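Local coordinates for protein gamma-glutamyl-gamma-aminobutyraldehyde dehydrogenase (Burkholderia cenocepacia, PDB 4LIH) that probably oxidises aldehydes such as gamma-glutamyl-gamma-aminobutyraldehyde to carboxylic acids with NAD(P)+ as the electron acceptor, at residues A69-A74 with H241-C246; A192-V197 with E491-L496; Q261-A264 with L268-A271. All coordinates share one frame; numbering follows the deposited sequence.

Contact 1 of 3, residues A69-A74 with H241-C246; sequences AAVAAA and HRDVDC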
loop_
_atom_site.group_PDB
_atom_site.type_symbol
_atom_site.label_atom_id
_atom_site.label_comp_id
_atom_site.label_asym_id
_atom_site.label_seq_id
_atom_site.Cartn_x
_atom_site.Cartn_y
_atom_site.Cartn_z
ATOM N N ALA A 69 37.076 -0.638 16.045
ATOM C CA ALA A 69 37.521 -0.884 14.679
ATOM C C ALA A 69 36.348 -1.273 13.737
ATOM O O ALA A 69 36.264 -0.767 12.590
ATOM C CB ALA A 69 38.595 -1.956 14.655
ATOM N N ALA A 70 35.447 -2.136 14.244
ATOM C CA ALA A 70 34.283 -2.621 13.491
ATOM C C ALA A 70 33.333 -1.473 13.195
ATOM O O ALA A 70 32.926 -1.288 12.074
ATOM C CB ALA A 70 33.565 -3.711 14.264
ATOM N N VAL A 71 33.025 -0.664 14.210
ATOM C CA VAL A 71 32.149 0.471 14.054
ATOM C C VAL A 71 32.698 1.539 13.103
ATOM O O VAL A 71 31.949 2.098 12.300
ATOM C CB VAL A 71 31.770 1.085 15.428
ATOM C CG1 VAL A 71 31.092 2.428 15.241
ATOM C CG2 VAL A 71 30.880 0.130 16.220
ATOM N N ALA A 72 33.998 1.792 13.179
ATOM C CA ALA A 72 34.676 2.750 12.304
ATOM C C ALA A 72 34.625 2.318 10.842
ATOM O O ALA A 72 34.341 3.147 9.954
ATOM C CB ALA A 72 36.125 2.956 12.744
ATOM N N ALA A 73 34.855 1.028 10.610
ATOM C CA ALA A 73 34.819 0.466 9.251
ATOM C C ALA A 73 33.396 0.528 8.663
ATOM O O ALA A 73 33.191 0.784 7.484
ATOM C CB ALA A 73 35.329 -0.978 9.251
ATOM N N ALA A 74 32.426 0.245 9.514
ATOM C CA ALA A 74 31.014 0.325 9.155
ATOM C C ALA A 74 30.604 1.738 8.783
ATOM O O ALA A 74 29.859 1.977 7.797
ATOM C CB ALA A 74 30.204 -0.161 10.322
ATOM N N HIS A 241 27.706 3.162 21.877
ATOM C CA HIS A 241 28.570 3.779 20.901
ATOM C C HIS A 241 27.979 5.017 20.250
ATOM O O HIS A 241 26.842 5.024 19.775
ATOM C CB HIS A 241 29.027 2.784 19.821
ATOM C CG HIS A 241 30.363 3.120 19.238
ATOM N ND1 HIS A 241 30.558 4.199 18.423
ATOM C CD2 HIS A 241 31.593 2.563 19.408
ATOM C CE1 HIS A 241 31.832 4.288 18.084
ATOM N NE2 HIS A 241 32.477 3.296 18.663
ATOM N N ARG A 242 28.792 6.061 20.198
ATOM C CA ARG A 242 28.381 7.348 19.642
ATOM C C ARG A 242 28.188 7.340 18.113
ATOM O O ARG A 242 27.553 8.233 17.550
ATOM C CB ARG A 242 29.393 8.441 20.052
ATOM N N ASP A 243 28.657 6.274 17.480
ATOM C CA ASP A 243 28.663 6.181 16.048
ATOM C C ASP A 243 27.838 5.047 15.451
ATOM O O ASP A 243 27.940 4.740 14.245
ATOM C CB ASP A 243 30.071 6.015 15.597
ATOM C CG ASP A 243 30.280 6.639 14.308
ATOM O OD1 ASP A 243 29.421 7.481 13.977
ATOM O OD2 ASP A 243 31.265 6.292 13.650
ATOM N N VAL A 244 27.072 4.415 16.309
ATOM C CA VAL A 244 26.087 3.395 15.932
ATOM C C VAL A 244 24.727 4.150 15.943
ATOM O O VAL A 244 24.422 4.892 16.852
ATOM C CB VAL A 244 26.088 2.250 16.954
ATOM C CG1 VAL A 244 24.876 1.336 16.806
ATOM C CG2 VAL A 244 27.391 1.447 16.840
ATOM N N ASP A 245 23.912 3.897 14.926
ATOM C CA ASP A 245 22.686 4.625 14.705
ATOM C C ASP A 245 21.454 3.839 15.142
ATOM O O ASP A 245 20.385 4.400 15.294
ATOM C CB ASP A 245 22.580 4.944 13.221
ATOM C CG ASP A 245 23.726 5.825 12.731
ATOM O OD1 ASP A 245 23.806 6.974 13.233
ATOM O OD2 ASP A 245 24.498 5.422 11.846
ATOM N N CYS A 246 21.615 2.543 15.337
ATOM C CA CYS A 246 20.508 1.634 15.618
ATOM C C CYS A 246 21.048 0.400 16.247
ATOM O O CYS A 246 22.067 -0.059 15.828
ATOM C CB CYS A 246 19.784 1.257 14.319
ATOM S SG CYS A 246 18.674 -0.133 14.492
#

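Contact 2 of 3, residues A192-V197 with E491-L496; sequences AGNSVV and EKYTEL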
loop_
_atom_site.group_PDB
_atom_site.type_symbol
_atom_site.label_atom_id
_atom_site.label_comp_id
_atom_site.label_asym_id
_atom_site.label_seq_id
_atom_site.Cartn_x
_atom_site.Cartn_y
_atom_site.Cartn_z
ATOM N N ALA A 192 18.472 -2.845 3.125
ATOM C CA ALA A 192 18.181 -1.408 3.161
ATOM C C ALA A 192 19.432 -0.524 2.832
ATOM O O ALA A 192 19.334 0.660 2.490
ATOM C CB ALA A 192 17.571 -1.073 4.506
ATOM N N GLY A 193 20.633 -1.103 2.872
ATOM C CA GLY A 193 21.829 -0.287 2.555
ATOM C C GLY A 193 22.676 0.022 3.777
ATOM O O GLY A 193 23.780 0.561 3.655
ATOM N N ASN A 194 22.231 -0.398 4.950
ATOM C CA ASN A 194 23.059 -0.230 6.154
ATOM C C ASN A 194 24.353 -1.047 6.217
ATOM O O ASN A 194 24.502 -2.089 5.568
ATOM C CB ASN A 194 22.239 -0.496 7.393
ATOM C CG ASN A 194 20.986 0.314 7.434
ATOM O OD1 ASN A 194 21.017 1.518 7.697
ATOM N ND2 ASN A 194 19.849 -0.343 7.199
ATOM N N SER A 195 25.312 -0.520 6.985
ATOM C CA SER A 195 26.438 -1.287 7.493
ATOM C C SER A 195 26.046 -1.936 8.806
ATOM O O SER A 195 25.284 -1.348 9.623
ATOM C CB SER A 195 27.639 -0.392 7.677
ATOM O OG SER A 195 28.045 0.054 6.432
ATOM N N VAL A 196 26.522 -3.149 8.987
ATOM C CA VAL A 196 26.196 -3.959 10.160
ATOM C C VAL A 196 27.427 -4.420 10.959
ATOM O O VAL A 196 28.425 -4.911 10.397
ATOM C CB VAL A 196 25.345 -5.168 9.749
ATOM C CG1 VAL A 196 25.108 -6.141 10.925
ATOM C CG2 VAL A 196 24.020 -4.668 9.205
ATOM N N VAL A 197 27.316 -4.262 12.274
ATOM C CA VAL A 197 28.206 -4.898 13.238
ATOM C C VAL A 197 27.368 -5.891 14.049
ATOM O O VAL A 197 26.476 -5.522 14.831
ATOM C CB VAL A 197 28.909 -3.864 14.098
ATOM C CG1 VAL A 197 29.956 -4.537 14.980
ATOM C CG2 VAL A 197 29.572 -2.815 13.187
ATOM N N GLU A 491 11.499 -1.025 8.755
ATOM C CA GLU A 491 11.249 0.234 9.462
ATOM C C GLU A 491 12.269 0.425 10.585
ATOM O O GLU A 491 12.628 1.558 10.936
ATOM C CB GLU A 491 9.808 0.288 10.002
ATOM C CG GLU A 491 8.717 -0.239 9.039
ATOM C CD GLU A 491 7.302 -0.328 9.660
ATOM O OE1 GLU A 491 7.137 -0.014 10.847
ATOM O OE2 GLU A 491 6.323 -0.725 8.976
ATOM N N LYS A 492 12.774 -0.676 11.125
ATOM C CA LYS A 492 13.743 -0.606 12.217
ATOM C C LYS A 492 15.101 -0.086 11.775
ATOM O O LYS A 492 15.892 0.332 12.614
ATOM C CB LYS A 492 13.914 -1.985 12.858
ATOM C CG LYS A 492 12.610 -2.611 13.299
ATOM C CD LYS A 492 12.830 -3.791 14.204
ATOM C CE LYS A 492 13.803 -4.810 13.612
ATOM N NZ LYS A 492 13.397 -5.223 12.256
ATOM N N TYR A 493 15.349 -0.088 10.460
ATOM C CA TYR A 493 16.692 0.119 9.879
ATOM C C TYR A 493 16.702 1.260 8.859
ATOM O O TYR A 493 17.724 1.438 8.122
ATOM C CB TYR A 493 17.121 -1.182 9.193
ATOM C CG TYR A 493 17.138 -2.387 10.117
ATOM C CD1 TYR A 493 17.890 -2.378 11.295
ATOM C CD2 TYR A 493 16.395 -3.516 9.829
ATOM C CE1 TYR A 493 17.904 -3.471 12.146
ATOM C CE2 TYR A 493 16.362 -4.584 10.699
ATOM C CZ TYR A 493 17.134 -4.574 11.842
ATOM O OH TYR A 493 17.133 -5.635 12.695
ATOM N N THR A 494 15.557 1.972 8.758
ATOM C CA THR A 494 15.381 3.114 7.868
ATOM C C THR A 494 14.765 4.290 8.622
ATOM O O THR A 494 14.159 4.107 9.678
ATOM C CB THR A 494 14.466 2.786 6.649
ATOM O OG1 THR A 494 13.192 2.355 7.107
ATOM C CG2 THR A 494 15.036 1.665 5.835
ATOM N N GLU A 495 14.911 5.486 8.049
ATOM C CA GLU A 495 14.173 6.667 8.436
ATOM C C GLU A 495 13.275 7.109 7.294
ATOM O O GLU A 495 13.621 6.972 6.118
ATOM C CB GLU A 495 15.102 7.818 8.758
ATOM C CG GLU A 495 16.123 7.498 9.828
ATOM C CD GLU A 495 15.556 7.596 11.230
ATOM O OE1 GLU A 495 16.344 7.301 12.167
ATOM O OE2 GLU A 495 14.353 7.988 11.426
ATOM N N LEU A 496 12.139 7.671 7.675
ATOM C CA LEU A 496 11.293 8.406 6.763
ATOM C C LEU A 496 11.778 9.814 6.573
ATOM O O LEU A 496 12.237 10.507 7.516
ATOM C CB LEU A 496 9.826 8.469 7.273
ATOM C CG LEU A 496 9.093 7.107 7.290
ATOM C CD1 LEU A 496 7.975 7.064 8.333
ATOM C CD2 LEU A 496 8.477 6.836 5.943
#

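Contact 3 of 3, residues Q261-A264 with L268-A271; sequences QYAA and LKRA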
loop_
_atom_site.group_PDB
_atom_site.type_symbol
_atom_site.label_atom_id
_atom_site.label_comp_id
_atom_site.label_asym_id
_atom_site.label_seq_id
_atom_site.Cartn_x
_atom_site.Cartn_y
_atom_site.Cartn_z
ATOM N N GLN A 261 18.442 1.504 27.887
ATOM C CA GLN A 261 18.986 2.561 28.727
ATOM C C GLN A 261 20.266 3.139 28.130
ATOM O O GLN A 261 20.407 4.342 28.039
ATOM C CB GLN A 261 19.134 2.079 30.207
ATOM C CG GLN A 261 17.754 1.742 30.806
ATOM C CD GLN A 261 17.739 1.315 32.288
ATOM O OE1 GLN A 261 18.011 2.120 33.189
ATOM N NE2 GLN A 261 17.363 0.060 32.548
ATOM N N TYR A 262 21.208 2.314 27.701
ATOM C CA TYR A 262 22.445 2.881 27.154
ATOM C C TYR A 262 22.220 3.528 25.794
ATOM O O TYR A 262 22.912 4.490 25.431
ATOM C CB TYR A 262 23.526 1.831 27.039
ATOM C CG TYR A 262 24.154 1.462 28.362
ATOM C CD1 TYR A 262 23.917 2.210 29.501
ATOM C CD2 TYR A 262 24.999 0.370 28.466
ATOM C CE1 TYR A 262 24.500 1.868 30.714
ATOM C CE2 TYR A 262 25.579 0.027 29.669
ATOM C CZ TYR A 262 25.322 0.780 30.790
ATOM O OH TYR A 262 25.915 0.430 31.982
ATOM N N ALA A 263 21.254 3.011 25.034
ATOM C CA ALA A 263 20.905 3.681 23.785
ATOM C C ALA A 263 20.482 5.115 24.053
ATOM O O ALA A 263 21.037 6.029 23.466
ATOM C CB ALA A 263 19.794 2.941 23.061
ATOM N N ALA A 264 19.526 5.305 24.960
ATOM C CA ALA A 264 18.988 6.635 25.257
ATOM C C ALA A 264 20.055 7.544 25.806
ATOM O O ALA A 264 20.170 8.693 25.372
ATOM C CB ALA A 264 17.893 6.523 26.303
ATOM N N LEU A 268 20.878 8.324 21.688
ATOM C CA LEU A 268 19.464 8.108 21.301
ATOM C C LEU A 268 19.338 7.260 20.014
ATOM O O LEU A 268 18.332 7.351 19.251
ATOM C CB LEU A 268 18.701 9.433 21.179
ATOM C CG LEU A 268 18.267 10.183 22.444
ATOM C CD1 LEU A 268 17.852 11.589 22.062
ATOM C CD2 LEU A 268 17.125 9.529 23.214
ATOM N N LYS A 269 20.339 6.390 19.809
ATOM C CA LYS A 269 20.301 5.399 18.728
ATOM C C LYS A 269 18.974 4.657 18.838
ATOM O O LYS A 269 18.461 4.443 19.964
ATOM C CB LYS A 269 21.473 4.395 18.817
ATOM C CG LYS A 269 21.551 3.572 20.093
ATOM C CD LYS A 269 22.646 2.491 20.097
ATOM C CE LYS A 269 24.019 3.019 19.720
ATOM N NZ LYS A 269 24.546 4.064 20.639
ATOM N N ARG A 270 18.417 4.249 17.698
ATOM C CA ARG A 270 17.153 3.511 17.723
ATOM C C ARG A 270 17.394 2.178 18.374
ATOM O O ARG A 270 18.362 1.510 18.051
ATOM C CB ARG A 270 16.575 3.290 16.325
ATOM C CG ARG A 270 15.813 4.494 15.798
ATOM C CD ARG A 270 16.747 5.676 15.653
ATOM N NE ARG A 270 16.154 6.777 14.896
ATOM C CZ ARG A 270 15.936 8.008 15.338
ATOM N NH1 ARG A 270 16.113 8.340 16.608
ATOM N NH2 ARG A 270 15.482 8.912 14.497
ATOM N N ALA A 271 16.481 1.757 19.250
ATOM C CA ALA A 271 16.684 0.492 19.942
ATOM C C ALA A 271 15.467 -0.371 19.741
ATOM O O ALA A 271 14.338 0.062 20.024
ATOM C CB ALA A 271 16.958 0.682 21.418
#

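Contact 1 of 3, residues A69-A74 with H241-C246
Val71 reaches out from helix 64-80 and meets His241, Asp243 and Val244 with its two methyl groups; every contact across the two segments is made by this one side chain. The CH-pi part belongs to CG1, which sits over one face of the His241 imidazole, 3.7 Å from the ring centroid and 20° off the normal, displaced toward the rim so that CE1 is the nearest ring atom, at 3.5 Å from Val71 CG1. The remaining packing is aliphatic. Val71 CG1 also touches Asp243 CB at 3.7 Å, while Val71 CG2 meets Val244 CG2 at 3.8 Å, the two valines crossing at about a right angle. A chi1 of 168° puts CG1 over the imidazole and leaves CG2 for Val244.

Polar bonds act within 241-246 and to its surroundings. A type I beta turn runs from His241 to Val244, and Asp243 N donates to His241 ND1 at 3.0 Å; the donor lies only 3° out of the ring plane. NE2 is hydrogen-bonded to Asn68, just before 69-74 on the same helix.

Helix 64-80 thus packs on the turn leading from helix 232-240 into strand 246-250 of the Rossmann-like sheet, away from the predicted active site. Between the two segments themselves the contact is apolar, the polar tie to the helix coming from Asn68, while the bonds at both ring nitrogens fix the rotation of the imidazole and present its face to the valine methyl.

Contact 2 of 3, residues A192-V197 with E491-L496
Asn194 and Tyr493 bring the two flat groups of this contact together, with amide and ring planes 62° apart. One face of the Tyr493 ring carries CB of its neighbour Lys492, 4.0 Å above the plane and over the ring centre. The Asn194 amide approaches the ring obliquely, and its ND2 lies 3.5 Å from Tyr493 CB. Elsewhere the ring packs on Lys185, Pro188 and Ala189 of helix 178-191 and on Val169, Cys246 and Ala248.

The polar link is Asn194 ND2 to Tyr493 O, 2.9 Å long and moderately bent (N-H...O 151°), with the acceptor close to the amide plane and the donor tilted 18° from the carbonyl plane. CG of Asn194 stands anti to the carbonyl carbon, which sends the amide across to the other segment. ND2 also donates to Ala189 O and OD1 accepts from Gly167 N, so the buried amide is held at both ends.

These bonds sit where helix 178-191 gives way to strand 195-199 in the Rossmann-like, presumably cofactor-binding, part of the aldehyde dehydrogenase fold. Gly193, at positive phi, ends the helix in a Schellman motif. Strands 195-199 and 494-502 both pair with strand 157-172, and the amide bridges their starts.

Beside it, Ala192 CB meets Thr494 CG2 at 4.0 Å, while Thr494 OG1 is engaged by Arg163. The Tyr493 side chain lies about 8 Å from that of Glu274, the predicted active-site residue.

Contact 3 of 3, residues Q261-A264 with L268-A271
Ala263 packs its methyl against Lys269, with CB 3.5 Å from Lys269 CG and 4.1 Å from CD, so it is the base of the lysine chain, not its charged end, that does the touching. The lysine conformation explains this. CG stands between the backbone N and the carbonyl carbon (chi1 60°), where it faces the alanine. After an extended chi2 the chain bends at chi3 (52°) and chi4, curling the ammonium group away to His241 O, Ala239 O and Asn267 OD1. Three oxygen acceptors thus surround a charge whose residue is buried.

Two residues on, Ala271 also points its methyl toward the helix and reaches Ala263 CB at 4.0 Å. Leu268 behaves differently. Its CB leaves in the direction away from the helix, but with CG anti to the carbonyl carbon and CD1 running out extended, CD2 is left turned back toward the helix end: it comes to 3.8 Å from Ala264 O and 4.4 Å from Ala264 CB. Leu268 itself has positive phi, which helps the chain reverse here. The single backbone bond across the contact, Leu268 N to Ala263 O, is 2.9 Å long but weak, its N-H...O angle being 130°.

This is the tight connection from helix 253-266 to strand 270-274 in a beta-alpha-beta unit with strand 246-250. Met260 and Lys257 of the second subunit pack on Ala264 and Leu268. Aliphatic packing thus accompanies a weak backbone bond, the strand being held also by its pairing with strand 246-250, and the lysine serves as both apolar filler and polar anchor to the end of helix 232-240 and the residues after it.

From the N terminus, helix 64-80 comes first, and contact 1 closes a loop of 166 residues when the chain reaches the turn before strand 246-250. Segment 192-197 lies within that loop but finds its partner only at 491-496, so contacts 1 and 2 cross. Contact 3 closes a short turn of three residues after contact 1 is complete, and falls wholly within the long span of contact 2. They also touch: Ser195 OG is hydrogen-bonded to Ala74 O (3.0 Å), Arg270 N probably to Asp245 O (3.1 Å), and Arg270 NE forms a 2.8 Å salt bridge with Glu495 OE1. Together they tie helix 64-80 to the sheet of strands 157-172, 195-199, 246-250, 270-274 and C-terminal 494-502.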